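Local structure of alpha-galactosidase (Umbelopsis vinacea, 3A5V) at residues M241-N246 / R255-I260; Y45-I50 / G87-I92; V325-A330 / L378-H383; P160-L165 / I180-R185; T8-W13 / K265-L270. The protein hydrolyses terminal alpha-linked galactose units from galactosides, as a glycoside hydrolase of family 27 that assembles into a tetramer. All coordinates share one frame; numbering follows the deposited sequence.

Contact 1: residues M241-N246 / R255-I260; sequences MLEVGN and RVHYTI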
# COMPACT_ATOMS: atom_id res chain seq x y z
N MET A 241 20.20 7.56 16.86
CA MET A 241 21.14 7.97 17.90
C MET A 241 20.46 8.43 19.18
O MET A 241 19.29 8.84 19.17
CB MET A 241 22.02 9.10 17.37
CG MET A 241 22.83 8.68 16.18
SD MET A 241 23.87 9.99 15.53
CE MET A 241 22.65 11.13 14.83
N LEU A 242 21.21 8.37 20.28
CA LEU A 242 20.73 8.83 21.58
C LEU A 242 20.85 10.36 21.69
O LEU A 242 21.91 10.91 21.42
CB LEU A 242 21.55 8.16 22.70
CG LEU A 242 21.34 6.64 22.79
CD1 LEU A 242 22.50 5.95 23.53
CD2 LEU A 242 19.98 6.29 23.43
N GLU A 243 19.76 11.01 22.10
CA GLU A 243 19.69 12.47 22.28
C GLU A 243 20.08 12.95 23.69
O GLU A 243 20.08 14.16 23.96
CB GLU A 243 18.27 12.97 21.95
CG GLU A 243 17.86 12.79 20.48
CD GLU A 243 18.39 13.89 19.56
OE1 GLU A 243 19.06 14.83 20.04
OE2 GLU A 243 18.12 13.81 18.34
N VAL A 244 20.41 12.01 24.58
CA VAL A 244 20.67 12.30 25.99
C VAL A 244 21.66 13.46 26.23
O VAL A 244 22.81 13.43 25.76
CB VAL A 244 21.14 11.05 26.75
CG1 VAL A 244 21.27 11.37 28.26
CG2 VAL A 244 20.17 9.86 26.52
N GLY A 245 21.19 14.49 26.92
CA GLY A 245 22.04 15.63 27.24
C GLY A 245 21.83 16.83 26.35
O GLY A 245 22.33 17.92 26.66
N ASN A 246 21.10 16.65 25.25
CA ASN A 246 20.91 17.77 24.31
C ASN A 246 19.93 18.85 24.81
O ASN A 246 20.02 20.00 24.37
CB ASN A 246 20.61 17.26 22.88
CG ASN A 246 21.82 16.54 22.26
OD1 ASN A 246 22.98 16.76 22.67
ND2 ASN A 246 21.55 15.68 21.27
N ARG A 255 15.73 8.94 30.33
CA ARG A 255 15.85 7.61 30.91
C ARG A 255 14.99 6.61 30.13
O ARG A 255 15.40 5.48 29.87
CB ARG A 255 15.47 7.61 32.40
CG ARG A 255 15.81 6.28 33.09
CD ARG A 255 15.15 6.19 34.47
NE ARG A 255 15.44 7.36 35.32
CZ ARG A 255 16.60 7.59 35.93
NH1 ARG A 255 17.63 6.75 35.78
NH2 ARG A 255 16.73 8.67 36.69
N VAL A 256 13.78 7.04 29.74
CA VAL A 256 12.89 6.18 28.96
C VAL A 256 13.50 5.84 27.61
O VAL A 256 13.56 4.68 27.20
CB VAL A 256 11.50 6.85 28.78
CG1 VAL A 256 10.57 5.98 27.86
CG2 VAL A 256 10.88 7.02 30.10
N HIS A 257 13.96 6.87 26.92
CA HIS A 257 14.62 6.80 25.63
C HIS A 257 15.79 5.81 25.69
O HIS A 257 15.81 4.82 24.95
CB HIS A 257 15.01 8.25 25.28
CG HIS A 257 15.93 8.42 24.11
ND1 HIS A 257 15.79 7.74 22.92
CD2 HIS A 257 16.96 9.29 23.92
CE1 HIS A 257 16.71 8.15 22.06
NE2 HIS A 257 17.43 9.10 22.64
N TYR A 258 16.70 6.02 26.63
CA TYR A 258 17.87 5.13 26.76
C TYR A 258 17.47 3.68 27.09
O TYR A 258 17.99 2.73 26.52
CB TYR A 258 18.84 5.69 27.82
CG TYR A 258 20.19 5.01 27.81
CD1 TYR A 258 20.39 3.82 28.50
CD2 TYR A 258 21.27 5.55 27.09
CE1 TYR A 258 21.61 3.16 28.50
CE2 TYR A 258 22.52 4.91 27.09
CZ TYR A 258 22.67 3.70 27.79
OH TYR A 258 23.89 3.04 27.82
N THR A 259 16.55 3.53 28.05
CA THR A 259 16.09 2.20 28.50
C THR A 259 15.53 1.36 27.35
O THR A 259 15.88 0.18 27.20
CB THR A 259 14.99 2.35 29.58
OG1 THR A 259 15.52 3.04 30.73
CG2 THR A 259 14.41 0.97 29.98
N ILE A 260 14.64 1.95 26.55
CA ILE A 260 13.99 1.22 25.48
C ILE A 260 14.98 0.91 24.35
O ILE A 260 14.99 -0.20 23.86
CB ILE A 260 12.70 1.95 24.95
CG1 ILE A 260 11.65 2.11 26.07
CG2 ILE A 260 12.09 1.21 23.75
CD1 ILE A 260 11.12 0.77 26.67
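The imidazole of His257 is met by loop 241-246 on one face and along its edge. Over the face lies Leu242 CD2, a CH-pi contact with the methyl carbon 4.1 Å from the ring centroid and 20° off the normal. At the edge, Glu243 N donates to His257 NE2 over 3.1 Å. That bond is nearly straight (171°) with the donor in the ring plane, consistent with NE2 carrying no proton. Met241 O lies near the same plane, 3.9 Å from His257 CE1, and is buried without a polar partner in the model. With CG anti to the backbone N (chi1 169°), the histidine ring extends from the helix to the loop. The other branch of Leu242 serves the second ring: CD1 comes obliquely to Tyr258, 3.7 Å from CE2. Val244 CG2 approaches His257 CD2 at 4.2 Å, also obliquely. Glu243 turns its carboxylate elsewhere, and OE1 accepts from Asn246 ND2 at 2.9 Å across the type II turn 243-246. Backbone bonds tie Leu242 to Ile269 and Gly271, at the end of strand 268-270. Val244 and Tyr258 also pack on helix 279-285, while Thr259 of helix 251-263 touches strand 384-390.

Contact 2: residues Y45-I50 / G87-I92; sequences YNYVII and GLKAGI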
# COMPACT_ATOMS: atom_id res chain seq x y z
N TYR A 45 31.50 2.10 24.54
CA TYR A 45 31.29 3.04 23.42
C TYR A 45 32.62 3.26 22.71
O TYR A 45 33.38 4.19 23.05
CB TYR A 45 30.76 4.39 23.90
CG TYR A 45 29.48 4.38 24.73
CD1 TYR A 45 29.54 4.28 26.12
CD2 TYR A 45 28.23 4.56 24.13
CE1 TYR A 45 28.37 4.32 26.91
CE2 TYR A 45 27.04 4.59 24.91
CZ TYR A 45 27.12 4.48 26.28
OH TYR A 45 25.97 4.53 27.05
N ASN A 46 32.90 2.43 21.72
CA ASN A 46 34.24 2.38 21.14
C ASN A 46 34.32 2.86 19.70
O ASN A 46 35.43 3.06 19.20
CB ASN A 46 34.89 1.00 21.36
CG ASN A 46 34.27 -0.10 20.48
OD1 ASN A 46 34.98 -0.95 19.92
ND2 ASN A 46 32.96 -0.07 20.33
N TYR A 47 33.17 3.05 19.03
CA TYR A 47 33.18 3.57 17.65
C TYR A 47 33.09 5.11 17.63
O TYR A 47 32.22 5.70 18.27
CB TYR A 47 32.06 2.96 16.80
CG TYR A 47 32.28 1.51 16.39
CD1 TYR A 47 33.10 1.19 15.30
CD2 TYR A 47 31.64 0.46 17.07
CE1 TYR A 47 33.32 -0.14 14.92
CE2 TYR A 47 31.84 -0.86 16.71
CZ TYR A 47 32.67 -1.16 15.62
OH TYR A 47 32.84 -2.47 15.25
N VAL A 48 34.00 5.76 16.90
CA VAL A 48 33.95 7.21 16.67
C VAL A 48 33.57 7.39 15.20
O VAL A 48 34.37 7.12 14.29
CB VAL A 48 35.31 7.93 16.97
CG1 VAL A 48 35.22 9.46 16.61
CG2 VAL A 48 35.72 7.74 18.46
N ILE A 49 32.35 7.85 14.96
CA ILE A 49 31.79 7.83 13.61
C ILE A 49 31.75 9.23 13.05
O ILE A 49 31.10 10.12 13.62
CB ILE A 49 30.36 7.19 13.61
CG1 ILE A 49 30.42 5.75 14.16
CG2 ILE A 49 29.76 7.22 12.19
CD1 ILE A 49 29.14 5.31 14.90
N ILE A 50 32.46 9.43 11.94
CA ILE A 50 32.49 10.72 11.26
C ILE A 50 31.27 10.76 10.35
O ILE A 50 31.15 9.93 9.43
CB ILE A 50 33.81 10.87 10.42
CG1 ILE A 50 35.06 10.77 11.34
CG2 ILE A 50 33.79 12.15 9.56
CD1 ILE A 50 36.41 10.69 10.55
N GLY A 87 42.67 3.23 21.24
CA GLY A 87 41.95 1.97 21.51
C GLY A 87 40.50 2.06 21.02
O GLY A 87 39.62 1.37 21.51
N LEU A 88 40.27 2.94 20.05
CA LEU A 88 38.93 3.18 19.51
C LEU A 88 38.86 2.73 18.06
O LEU A 88 39.90 2.52 17.42
CB LEU A 88 38.57 4.67 19.64
CG LEU A 88 38.39 5.19 21.08
CD1 LEU A 88 38.45 6.71 21.12
CD2 LEU A 88 37.08 4.68 21.73
N LYS A 89 37.65 2.58 17.53
CA LYS A 89 37.48 2.26 16.12
C LYS A 89 36.87 3.46 15.36
O LYS A 89 36.20 4.28 15.98
CB LYS A 89 36.61 1.00 15.97
CG LYS A 89 37.36 -0.30 16.31
CD LYS A 89 36.40 -1.49 16.37
CE LYS A 89 37.06 -2.76 16.91
NZ LYS A 89 38.12 -3.17 15.96
N ALA A 90 37.11 3.55 14.05
CA ALA A 90 36.68 4.72 13.28
C ALA A 90 35.58 4.36 12.30
O ALA A 90 35.64 3.32 11.62
CB ALA A 90 37.86 5.37 12.53
N GLY A 91 34.58 5.22 12.23
CA GLY A 91 33.48 5.07 11.26
C GLY A 91 33.43 6.24 10.30
O GLY A 91 33.94 7.33 10.59
N ILE A 92 32.83 6.00 9.13
CA ILE A 92 32.65 7.02 8.09
C ILE A 92 31.21 6.93 7.56
O ILE A 92 30.52 5.90 7.73
CB ILE A 92 33.68 6.86 6.92
CG1 ILE A 92 33.82 8.16 6.12
CG2 ILE A 92 33.28 5.70 5.97
CD1 ILE A 92 34.72 9.17 6.72
O HOH W 1 37.99 -0.70 20.21
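Ile49 and Gly91 mark the tight part of this pair, their CA atoms only 4.0 Å apart. A beta carbon on Gly91 would fall 2.9 Å from Ile49 CG1, a clash, so the close approach depends on glycine. Four backbone bonds of similar length hold the parallel strands in register: Lys89 N to Asn46 O, Val48 N to Lys89 O, Gly91 N to Val48 O and Ile50 N to Gly91 O. The last is 2.9 Å long, with Ile50 N standing 58° out of the carbonyl plane of Gly91. On the face carrying Val48 and Ala90, Val48 CG2 meets Leu88 CD1 at 3.9 Å, and helix 25-38 packs on both Val48 and Leu88. The N-terminal end is the solvent side. Even there the aliphatic stem of exposed Lys89 packs closely alongside Tyr47, with Lys89 CB 3.6 Å from Tyr47 CD1 and Lys89 CD 3.8 Å from Tyr47 CZ. A water donates to Asn46 OD1 and to Gly87 O, at 3.0 Å from the former, bridging the two segments beside exposed Gly87. Helix 76-85, which ends in a Schellman motif at Gly87, connects the two strands in a beta-alpha-beta crossover, the repeating unit of the TIM barrel.

Contact 3: residues V325-A330 / L378-H383; sequences VILLNA and LDVPAH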
# COMPACT_ATOMS: atom_id res chain seq x y z
N VAL A 325 12.34 -6.63 32.70
CA VAL A 325 10.95 -6.16 32.72
C VAL A 325 10.96 -4.64 32.78
O VAL A 325 11.66 -4.05 33.61
CB VAL A 325 10.12 -6.79 33.88
CG1 VAL A 325 8.71 -6.17 33.96
CG2 VAL A 325 10.01 -8.31 33.68
N ILE A 326 10.19 -4.01 31.90
CA ILE A 326 10.07 -2.55 31.90
C ILE A 326 8.62 -2.10 32.00
O ILE A 326 7.78 -2.47 31.17
CB ILE A 326 10.69 -1.92 30.61
CG1 ILE A 326 12.13 -2.39 30.42
CG2 ILE A 326 10.62 -0.38 30.68
CD1 ILE A 326 12.56 -2.48 29.00
N LEU A 327 8.35 -1.27 33.01
CA LEU A 327 7.06 -0.57 33.11
C LEU A 327 7.25 0.81 32.51
O LEU A 327 8.11 1.56 32.94
CB LEU A 327 6.63 -0.43 34.59
CG LEU A 327 6.58 -1.75 35.37
CD1 LEU A 327 6.54 -1.44 36.87
CD2 LEU A 327 5.39 -2.58 34.93
N LEU A 328 6.45 1.13 31.51
CA LEU A 328 6.60 2.43 30.84
C LEU A 328 5.29 3.20 30.94
O LEU A 328 4.22 2.71 30.55
CB LEU A 328 7.01 2.24 29.37
CG LEU A 328 7.26 3.48 28.48
CD1 LEU A 328 8.19 3.07 27.34
CD2 LEU A 328 5.95 4.01 27.91
N ASN A 329 5.41 4.42 31.44
CA ASN A 329 4.29 5.30 31.67
C ASN A 329 4.39 6.50 30.71
O ASN A 329 5.09 7.46 30.99
CB ASN A 329 4.28 5.78 33.13
CG ASN A 329 3.16 6.80 33.41
OD1 ASN A 329 2.22 6.93 32.62
ND2 ASN A 329 3.27 7.52 34.51
N ALA A 330 3.68 6.41 29.59
CA ALA A 330 3.68 7.50 28.61
C ALA A 330 2.71 8.64 28.95
O ALA A 330 2.59 9.60 28.18
CB ALA A 330 3.39 6.97 27.20
N LEU A 378 4.69 -0.74 41.14
CA LEU A 378 5.70 0.31 41.38
C LEU A 378 5.26 1.67 40.88
O LEU A 378 4.49 1.76 39.91
CB LEU A 378 7.03 -0.04 40.68
CG LEU A 378 7.80 -1.29 41.12
CD1 LEU A 378 8.99 -1.47 40.21
CD2 LEU A 378 8.25 -1.18 42.58
N ASP A 379 5.77 2.72 41.53
CA ASP A 379 5.63 4.10 41.05
C ASP A 379 6.46 4.31 39.78
O ASP A 379 7.65 4.03 39.77
CB ASP A 379 6.13 5.08 42.11
CG ASP A 379 5.23 5.13 43.32
OD1 ASP A 379 4.02 5.34 43.16
OD2 ASP A 379 5.76 5.00 44.44
N VAL A 380 5.82 4.84 38.74
CA VAL A 380 6.51 5.14 37.49
C VAL A 380 6.25 6.61 37.14
O VAL A 380 5.10 7.04 37.06
CB VAL A 380 6.04 4.21 36.34
CG1 VAL A 380 6.95 4.37 35.12
CG2 VAL A 380 5.99 2.73 36.82
N PRO A 381 7.32 7.41 36.97
CA PRO A 381 7.17 8.84 36.68
C PRO A 381 6.45 9.10 35.35
O PRO A 381 6.41 8.22 34.47
CB PRO A 381 8.62 9.34 36.59
CG PRO A 381 9.41 8.34 37.38
CD PRO A 381 8.75 7.03 37.08
N ALA A 382 5.89 10.30 35.21
CA ALA A 382 5.38 10.78 33.91
C ALA A 382 6.46 10.65 32.83
O ALA A 382 7.63 10.99 33.07
CB ALA A 382 4.96 12.25 34.04
N HIS A 383 6.07 10.13 31.65
CA HIS A 383 6.98 9.85 30.53
C HIS A 383 8.17 9.00 30.98
O HIS A 383 9.29 9.16 30.47
CB HIS A 383 7.49 11.16 29.91
CG HIS A 383 6.40 12.06 29.40
ND1 HIS A 383 6.64 13.31 28.87
CD2 HIS A 383 5.05 11.87 29.32
CE1 HIS A 383 5.50 13.86 28.49
NE2 HIS A 383 4.52 13.01 28.76
O HOH W 2 1.60 12.15 27.50
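Asn329 ND2 reaches across to the backbone of 378-383, donating to Val380 O over 3.2 Å at an N-H...O angle of 157°. It makes a second, weak bond to Pro381 O at the same length but bent to 120°. The amide gets there because CG stands anti to the backbone N (chi1 177°), while Asn329 CB rests 3.6 Å from Val380 CG1. Beside it the contact is apolar: Val380 CG2 lies 3.9 Å from Leu327 CB, and Leu327 CD1 meets Leu378 CB at 4.1 Å, the two leucines crossing at about a right angle. The strand axes approach no closer than 8.0 Å, so the strands face each other across the C-terminal beta sandwich, 322-329 belonging to one sheet and 375-380 to the other. Met337 of strand 335-340 packs on Leu327, Asn329 and Val380. Asn329 is itself oriented by Gly331 N, bonded to OD1, and by Ser333 O, a further acceptor for ND2. An alanine here would probably leave Val380 O without this donor, and Gly331 N and Ser333 O without their side-chain partner. Farther along, a water donates to Ala330 O at 2.8 Å and also bonds His383 NE2. His383 is positioned by Glu253 and Asp332, and its ring stacks on Phe194.

Contact 4: residues P160-L165 / I180-R185; sequences PMLYSL and ISNSWR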
# COMPACT_ATOMS: atom_id res chain seq x y z
N PRO A 160 37.49 -6.12 7.77
CA PRO A 160 36.21 -6.13 8.49
C PRO A 160 35.70 -4.70 8.75
O PRO A 160 36.38 -3.89 9.41
CB PRO A 160 36.54 -6.82 9.81
CG PRO A 160 37.80 -7.66 9.49
CD PRO A 160 38.57 -6.76 8.55
N MET A 161 34.52 -4.39 8.22
CA MET A 161 33.90 -3.08 8.43
C MET A 161 32.42 -3.27 8.79
O MET A 161 31.66 -3.89 8.03
CB MET A 161 34.04 -2.20 7.18
CG MET A 161 35.50 -1.82 6.86
SD MET A 161 35.75 -0.75 5.43
CE MET A 161 35.90 -2.01 4.20
N LEU A 162 32.03 -2.77 9.96
CA LEU A 162 30.64 -2.91 10.41
C LEU A 162 29.72 -2.13 9.46
O LEU A 162 29.91 -0.94 9.24
CB LEU A 162 30.51 -2.39 11.86
CG LEU A 162 29.22 -2.79 12.60
CD1 LEU A 162 29.43 -2.81 14.11
CD2 LEU A 162 28.04 -1.88 12.20
N TYR A 163 28.73 -2.81 8.89
CA TYR A 163 27.88 -2.23 7.85
C TYR A 163 26.53 -1.82 8.45
O TYR A 163 25.67 -2.67 8.72
CB TYR A 163 27.71 -3.24 6.69
CG TYR A 163 27.00 -2.73 5.43
CD1 TYR A 163 26.95 -1.37 5.11
CD2 TYR A 163 26.42 -3.63 4.54
CE1 TYR A 163 26.32 -0.91 3.93
CE2 TYR A 163 25.80 -3.19 3.36
CZ TYR A 163 25.75 -1.84 3.06
OH TYR A 163 25.10 -1.43 1.91
N SER A 164 26.39 -0.52 8.69
CA SER A 164 25.21 0.06 9.33
C SER A 164 24.34 0.67 8.22
O SER A 164 24.72 1.66 7.60
CB SER A 164 25.63 1.11 10.37
OG SER A 164 24.60 2.01 10.74
N LEU A 165 23.20 0.04 7.94
CA LEU A 165 22.25 0.61 6.97
C LEU A 165 21.52 1.80 7.55
O LEU A 165 21.11 1.79 8.71
CB LEU A 165 21.21 -0.43 6.50
CG LEU A 165 21.40 -0.94 5.07
CD1 LEU A 165 22.78 -1.59 4.89
CD2 LEU A 165 20.28 -1.87 4.68
N ILE A 180 23.05 -9.41 4.95
CA ILE A 180 24.05 -8.63 4.20
C ILE A 180 24.57 -7.37 4.94
O ILE A 180 25.43 -6.67 4.42
CB ILE A 180 23.50 -8.22 2.79
CG1 ILE A 180 22.29 -7.30 2.95
CG2 ILE A 180 23.21 -9.49 1.90
CD1 ILE A 180 21.99 -6.36 1.76
N SER A 181 24.03 -7.07 6.12
CA SER A 181 24.45 -5.91 6.92
C SER A 181 24.37 -6.23 8.41
O SER A 181 23.79 -7.26 8.81
CB SER A 181 23.60 -4.66 6.58
OG SER A 181 22.25 -4.82 6.99
N ASN A 182 24.96 -5.36 9.23
CA ASN A 182 24.98 -5.57 10.69
C ASN A 182 23.86 -4.89 11.48
O ASN A 182 23.55 -5.30 12.60
CB ASN A 182 26.36 -5.18 11.27
CG ASN A 182 27.47 -6.10 10.77
OD1 ASN A 182 28.38 -5.66 10.07
ND2 ASN A 182 27.37 -7.40 11.08
N SER A 183 23.30 -3.82 10.93
CA SER A 183 22.19 -3.11 11.57
C SER A 183 21.48 -2.26 10.52
O SER A 183 22.06 -1.93 9.48
CB SER A 183 22.68 -2.25 12.76
OG SER A 183 23.47 -1.14 12.30
N TRP A 184 20.21 -1.92 10.79
CA TRP A 184 19.41 -1.15 9.84
C TRP A 184 18.49 -0.21 10.60
O TRP A 184 17.75 -0.63 11.49
CB TRP A 184 18.60 -2.07 8.89
CG TRP A 184 18.04 -3.26 9.59
CD1 TRP A 184 16.85 -3.33 10.28
CD2 TRP A 184 18.69 -4.52 9.77
NE1 TRP A 184 16.71 -4.58 10.85
CE2 TRP A 184 17.83 -5.33 10.56
CE3 TRP A 184 19.92 -5.06 9.34
CZ2 TRP A 184 18.14 -6.66 10.90
CZ3 TRP A 184 20.24 -6.38 9.70
CH2 TRP A 184 19.35 -7.16 10.47
N ARG A 185 18.60 1.08 10.29
CA ARG A 185 17.61 2.06 10.73
C ARG A 185 16.21 1.60 10.35
O ARG A 185 15.97 1.13 9.22
CB ARG A 185 17.94 3.44 10.14
CG ARG A 185 19.19 4.10 10.83
CD ARG A 185 18.78 4.84 12.16
NE ARG A 185 17.70 5.75 11.82
CZ ARG A 185 17.86 6.91 11.18
NH1 ARG A 185 19.08 7.38 10.91
NH2 ARG A 185 16.78 7.60 10.81
O HOH W 3 22.17 1.04 11.21
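Tyr163 O takes two successive amides of the facing segment: Asn182 N at 2.8 Å and, more weakly, Ser183 N at 3.4 Å. The segments belong to neighbouring parallel strands of the TIM barrel, 162-165 and 183-185, joined through helix 173-176 as a beta-alpha-beta unit. Asn182 also returns a bond, its OD1 accepting from Tyr163 N at 3.1 Å. This bond is nearly straight at 171° and uses an in-plane lone pair of the amide oxygen, so Tyr163 is held to Asn182 through both its N and its O. On the other end of the amide, ND2 donates to Asn3 OD1 and Gly234 O. An alanine in place of Asn182 would probably leave Tyr163 N without its acceptor, and Asn3 OD1 and Gly234 O without this donor. The Tyr163 ring presents its edge to Ile180 O. Ser181 CB packs obliquely against that ring and against Leu165 CD1, at 3.6 Å from the latter. Farther on, Leu165 N donates to Ser183 O, and Arg185 N to Leu165 O. Ser183 OG stands between the backbone N and the carbonyl carbon (chi1 68°), turned to Gln10 NE2 and to a shared water. That water accepts from Ser164 OG at 2.7 Å and from Ser183 OG at 2.8 Å, and donates to Leu165 O.

Contact 5: residues T8-W13 / K265-L270; sequences TPQMGW and KSPLIL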
# COMPACT_ATOMS: atom_id res chain seq x y z
N THR A 8 27.08 -8.33 19.65
CA THR A 8 26.14 -7.57 20.45
C THR A 8 25.96 -6.24 19.68
O THR A 8 26.77 -5.93 18.78
CB THR A 8 26.71 -7.25 21.85
OG1 THR A 8 27.96 -6.57 21.71
CG2 THR A 8 26.91 -8.53 22.68
N PRO A 9 24.90 -5.46 20.01
CA PRO A 9 24.76 -4.18 19.32
C PRO A 9 25.99 -3.27 19.47
O PRO A 9 26.59 -3.22 20.55
CB PRO A 9 23.53 -3.54 20.00
CG PRO A 9 22.72 -4.74 20.51
CD PRO A 9 23.80 -5.74 20.94
N GLN A 10 26.36 -2.57 18.40
CA GLN A 10 27.49 -1.62 18.47
C GLN A 10 27.20 -0.43 19.41
O GLN A 10 26.04 -0.04 19.59
CB GLN A 10 27.90 -1.12 17.08
CG GLN A 10 26.83 -0.25 16.33
CD GLN A 10 25.89 -1.05 15.42
OE1 GLN A 10 25.55 -2.21 15.68
NE2 GLN A 10 25.44 -0.41 14.34
N MET A 11 28.25 0.13 20.00
CA MET A 11 28.13 1.30 20.85
C MET A 11 29.19 2.30 20.40
O MET A 11 30.28 1.92 19.98
CB MET A 11 28.33 0.94 22.32
CG MET A 11 27.35 -0.12 22.87
SD MET A 11 27.74 -0.66 24.55
CE MET A 11 27.67 0.91 25.47
N GLY A 12 28.88 3.59 20.51
CA GLY A 12 29.81 4.60 20.01
C GLY A 12 29.25 6.00 20.09
O GLY A 12 28.36 6.28 20.92
N TRP A 13 29.77 6.86 19.24
CA TRP A 13 29.44 8.28 19.21
C TRP A 13 29.61 8.79 17.77
O TRP A 13 30.49 8.32 17.03
CB TRP A 13 30.35 9.04 20.18
CG TRP A 13 30.20 10.55 20.12
CD1 TRP A 13 29.32 11.32 20.81
CD2 TRP A 13 30.97 11.44 19.31
NE1 TRP A 13 29.50 12.66 20.49
CE2 TRP A 13 30.51 12.75 19.56
CE3 TRP A 13 32.02 11.24 18.38
CZ2 TRP A 13 31.05 13.88 18.92
CZ3 TRP A 13 32.57 12.36 17.75
CH2 TRP A 13 32.07 13.67 18.02
N LYS A 265 17.73 -3.83 22.04
CA LYS A 265 18.99 -4.18 21.39
C LYS A 265 19.26 -3.30 20.17
O LYS A 265 19.74 -3.77 19.13
CB LYS A 265 19.05 -5.69 21.04
CG LYS A 265 19.74 -6.60 22.11
CD LYS A 265 19.03 -6.64 23.46
CE LYS A 265 19.56 -7.81 24.31
NZ LYS A 265 18.91 -7.91 25.64
N SER A 266 18.92 -2.01 20.27
CA SER A 266 19.38 -1.03 19.28
C SER A 266 20.89 -0.82 19.47
O SER A 266 21.40 -0.89 20.61
CB SER A 266 18.67 0.32 19.48
OG SER A 266 19.10 1.30 18.53
N PRO A 267 21.61 -0.54 18.37
CA PRO A 267 22.90 0.14 18.56
C PRO A 267 22.70 1.32 19.50
O PRO A 267 21.63 1.99 19.46
CB PRO A 267 23.23 0.68 17.16
CG PRO A 267 22.54 -0.25 16.20
CD PRO A 267 21.31 -0.80 16.94
N LEU A 268 23.71 1.59 20.34
CA LEU A 268 23.69 2.74 21.24
C LEU A 268 24.77 3.72 20.80
O LEU A 268 25.93 3.66 21.27
CB LEU A 268 23.90 2.32 22.70
CG LEU A 268 22.88 1.30 23.27
CD1 LEU A 268 23.28 0.88 24.70
CD2 LEU A 268 21.42 1.81 23.23
N ILE A 269 24.39 4.58 19.86
CA ILE A 269 25.31 5.58 19.29
C ILE A 269 24.96 6.93 19.89
O ILE A 269 23.85 7.46 19.67
CB ILE A 269 25.26 5.62 17.73
CG1 ILE A 269 25.52 4.22 17.11
CG2 ILE A 269 26.24 6.73 17.15
CD1 ILE A 269 26.82 3.52 17.55
N LEU A 270 25.89 7.49 20.67
CA LEU A 270 25.70 8.79 21.30
C LEU A 270 25.66 9.92 20.26
O LEU A 270 26.53 10.02 19.40
CB LEU A 270 26.80 9.05 22.35
CG LEU A 270 26.82 8.08 23.55
CD1 LEU A 270 28.14 8.21 24.33
CD2 LEU A 270 25.60 8.29 24.49
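Gln10 lays its side chain alongside Pro267, both pointing the same way. From CB, chi1 65° sets CG between the backbone N and the carbonyl carbon, and the chain then bends at chi2 (-92°), bringing the amide along the CB-CG side of Pro267. CG touches Pro267 CB at 3.8 Å and Ile269 CD1 slightly farther off. The amide carbon CD sits 3.5 Å from Pro267 CG. At the tip, NE2 also packs on that atom while bonding to Ser183 OG and Tyr125 OH, which fix the amide's rotation. OE1, 3.6 Å from Pro267 CG, is buried with no polar partner in the model. Three backbone bonds run beside it: Leu268 N to Gln10 O, Gly12 N to Leu268 O, and Leu270 N to Gly12 O. Gly12 lets Ile269 in close, CD1 coming 3.6 Å from Gly12 N. At the C-terminal end the side chains of Trp13 and Leu270 cross at about a right angle, Trp13 CD1 3.7 Å from Leu270 CB, and Trp13 NE1 bonds to Asn272 O. At the other end, Pro9 CG rests 3.4 Å from Lys265 O. Pairing 11-14 with 268-270, the first and last strands of the eight, in parallel register is the closure of a TIM barrel.

How the contacts relate
Along the chain, contact 5 encloses contacts 2, 4 and 1 in that order, and contact 3 follows in the C-terminal beta sandwich. Contacts 2, 4 and 5 share the parallel barrel sheet, their centres 11 to 14 Å apart: strand 47-49 pairs directly with 11-14, while contact 4 meets contact 5 across the barrel interior through Ser183 and Gln10. Contact 1, with its centre 12 Å from that of contact 5, joins helix 251-263 to the loop beside strand 268-270. The same helix packs on the sandwich, where Ile260 and Val256 meet Leu328 of contact 3. Helix 251-263 thus touches both the barrel loop of contact 1 and the sandwich of contact 3, which lies about 33 Å, centre to centre, from contact 2.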